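Local coordinates for PUM-HD domain-containing protein (Caenorhabditis elegans, PDB 7CGF), which binds RNA through its Pumilio homology domain and probably recognises the 3' untranslated regions of messenger RNAs, at residues D13-Y18 and L38-D43. The protein carries 2 engineered substitutions. Sequence-based numbering, arbitrary orientation.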
loop_
_atom_site.group_PDB
_atom_site.type_symbol
_atom_site.label_atom_id
_atom_site.label_comp_id
_atom_site.label_asym_id
_atom_site.label_seq_id
_atom_site.Cartn_x
_atom_site.Cartn_y
_atom_site.Cartn_z
ATOM N N ASP A 13 9.678 -17.777 40.689
ATOM C CA ASP A 13 9.261 -16.389 40.565
ATOM C C ASP A 13 7.777 -16.316 40.193
ATOM O O ASP A 13 7.106 -17.328 39.965
ATOM C CB ASP A 13 10.150 -15.652 39.559
ATOM C CG ASP A 13 9.907 -16.084 38.117
ATOM O OD1 ASP A 13 9.340 -17.170 37.896
ATOM O OD2 ASP A 13 10.303 -15.335 37.200
ATOM N N LEU A 14 7.259 -15.086 40.141
ATOM C CA LEU A 14 5.833 -14.882 39.905
ATOM C C LEU A 14 5.385 -15.485 38.578
ATOM O O LEU A 14 4.319 -16.109 38.497
ATOM C CB LEU A 14 5.525 -13.386 39.942
ATOM C CG LEU A 14 4.068 -12.973 39.780
ATOM C CD1 LEU A 14 3.241 -13.555 40.911
ATOM C CD2 LEU A 14 3.962 -11.461 39.734
ATOM N N LEU A 15 6.181 -15.310 37.521
ATOM C CA LEU A 15 5.753 -15.762 36.200
ATOM C C LEU A 15 5.621 -17.279 36.149
ATOM O O LEU A 15 4.631 -17.806 35.633
ATOM C CB LEU A 15 6.724 -15.266 35.127
ATOM C CG LEU A 15 6.410 -15.781 33.723
ATOM C CD1 LEU A 15 5.048 -15.255 33.246
ATOM C CD2 LEU A 15 7.526 -15.391 32.768
ATOM N N THR A 16 6.609 -18.007 36.678
ATOM C CA THR A 16 6.513 -19.465 36.652
ATOM C C THR A 16 5.364 -19.948 37.526
ATOM O O THR A 16 4.640 -20.880 37.153
ATOM C CB THR A 16 7.834 -20.095 37.092
ATOM O OG1 THR A 16 8.117 -19.728 38.447
ATOM C CG2 THR A 16 8.948 -19.603 36.215
ATOM N N ARG A 17 5.171 -19.310 38.683
ATOM C CA ARG A 17 4.010 -19.609 39.514
ATOM C C ARG A 17 2.713 -19.371 38.747
ATOM O O ARG A 17 1.815 -20.223 38.739
ATOM C CB ARG A 17 4.058 -18.765 40.791
ATOM C CG ARG A 17 5.094 -19.228 41.823
ATOM C CD ARG A 17 5.539 -18.076 42.727
ATOM N NE ARG A 17 4.405 -17.325 43.261
ATOM C CZ ARG A 17 4.460 -16.051 43.644
ATOM N NH1 ARG A 17 5.600 -15.374 43.550
ATOM N NH2 ARG A 17 3.376 -15.453 44.119
ATOM N N TYR A 18 2.607 -18.222 38.071
ATOM C CA TYR A 18 1.371 -17.894 37.364
ATOM C C TYR A 18 1.142 -18.818 36.175
ATOM O O TYR A 18 0.004 -19.218 35.902
ATOM C CB TYR A 18 1.389 -16.430 36.913
ATOM C CG TYR A 18 0.223 -16.064 36.020
ATOM C CD1 TYR A 18 -1.037 -15.821 36.556
ATOM C CD2 TYR A 18 0.380 -15.963 34.643
ATOM C CE1 TYR A 18 -2.107 -15.494 35.747
ATOM C CE2 TYR A 18 -0.680 -15.634 33.824
ATOM C CZ TYR A 18 -1.921 -15.401 34.379
ATOM O OH TYR A 18 -2.977 -15.079 33.567
ATOM N N LEU A 38 9.419 -7.190 32.673
ATOM C CA LEU A 38 10.190 -7.623 31.513
ATOM C C LEU A 38 9.977 -9.106 31.227
ATOM O O LEU A 38 9.695 -9.493 30.082
ATOM C CB LEU A 38 11.671 -7.307 31.731
ATOM C CG LEU A 38 12.656 -7.801 30.666
ATOM C CD1 LEU A 38 12.367 -7.194 29.299
ATOM C CD2 LEU A 38 14.101 -7.530 31.091
ATOM N N LYS A 39 10.106 -9.956 32.253
ATOM C CA LYS A 39 9.907 -11.388 32.050
ATOM C C LYS A 39 8.487 -11.686 31.583
ATOM O O LYS A 39 8.286 -12.484 30.655
ATOM C CB LYS A 39 10.232 -12.157 33.341
ATOM C CG LYS A 39 11.712 -12.369 33.592
ATOM C CD LYS A 39 11.915 -13.094 34.924
ATOM C CE LYS A 39 13.324 -12.924 35.491
ATOM N NZ LYS A 39 14.351 -13.613 34.657
ATOM N N PHE A 40 7.488 -11.033 32.189
ATOM C CA PHE A 40 6.108 -11.257 31.781
ATOM C C PHE A 40 5.898 -10.868 30.318
ATOM O O PHE A 40 5.291 -11.622 29.550
ATOM C CB PHE A 40 5.156 -10.463 32.678
ATOM C CG PHE A 40 4.554 -11.275 33.799
ATOM C CD1 PHE A 40 5.241 -11.479 34.979
ATOM C CD2 PHE A 40 3.285 -11.810 33.664
ATOM C CE1 PHE A 40 4.672 -12.221 36.012
ATOM C CE2 PHE A 40 2.708 -12.555 34.692
ATOM C CZ PHE A 40 3.411 -12.763 35.861
ATOM N N ALA A 41 6.410 -9.701 29.922
ATOM C CA ALA A 41 6.093 -9.158 28.601
ATOM C C ALA A 41 6.751 -9.959 27.486
ATOM O O ALA A 41 6.222 -9.992 26.362
ATOM C CB ALA A 41 6.503 -7.688 28.511
ATOM N N LYS A 42 7.875 -10.628 27.772
ATOM C CA LYS A 42 8.543 -11.457 26.771
ATOM C C LYS A 42 8.042 -12.894 26.744
ATOM O O LYS A 42 8.565 -13.704 25.964
ATOM C CB LYS A 42 10.063 -11.444 26.993
ATOM C CG LYS A 42 10.633 -10.058 26.866
ATOM C CD LYS A 42 12.143 -10.008 27.077
ATOM C CE LYS A 42 12.889 -10.727 25.978
ATOM N NZ LYS A 42 14.361 -10.682 26.236
ATOM N N ASP A 43 7.060 -13.221 27.579
ATOM C CA ASP A 43 6.478 -14.551 27.670
ATOM C C ASP A 43 5.120 -14.566 26.984
ATOM O O ASP A 43 4.369 -13.591 27.073
ATOM C CB ASP A 43 6.326 -14.949 29.139
ATOM C CG ASP A 43 5.805 -16.348 29.310
ATOM O OD1 ASP A 43 6.628 -17.288 29.235
ATOM O OD2 ASP A 43 4.584 -16.501 29.532
#
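Leu15 and Phe40 face each other where the N-terminal helix 14-20 packs against helix 37-41, their side chains sliding past one another in opposite directions. Leu15 can be followed outward from the backbone. Its CB rests 3.8 Å from CE1 of Phe40. CG stands anti to the backbone N (chi1 176°), and chi2 (64°) places CD1 over the Phe40 ring. Leu15 CD1 sits above the ring centre, 3.8 Å from the centroid and only 7° off the normal, a well-centred CH-pi contact. Leu15 CD2 turns instead to the end of helix 37-41, lying 3.7 Å from the carbonyl O of Lys39 and 3.8 Å from CB of Asp43.

The outer end of the Phe40 ring reaches the N-terminal helix itself, CE1 coming within 3.7 Å of Leu15 CA. Leu14 CD2 approaches Phe40 CE1 obliquely at 3.9 Å, and Tyr18 CD2 meets Phe40 CE2 at 4.1 Å, both side chains crossing that of Phe40 at about a right angle. An alanine in place of Phe40 would probably leave Leu15 CD1 without its aromatic face and open a gap between the two helices where Leu14, Leu15 and Tyr18 now pack on the ring.

Polar groups frame this apolar centre, and no hydrogen bond spans it. Asp13 caps the N-terminal helix by accepting from Thr16 N, while its OD2 lies 3.6 Å from Lys39 CD. Asp43 N-caps helix 44-56 through Gly46 N, and its OD2 also forms a salt bridge with Arg19, a second tie to the N-terminal helix. Ile33 and Ile50 also touch Phe40. The arrangement is that of an end cap on an all-helical Pumilio repeat solenoid, the N-terminal helix covering the predicted first repeat at one tip of the arc.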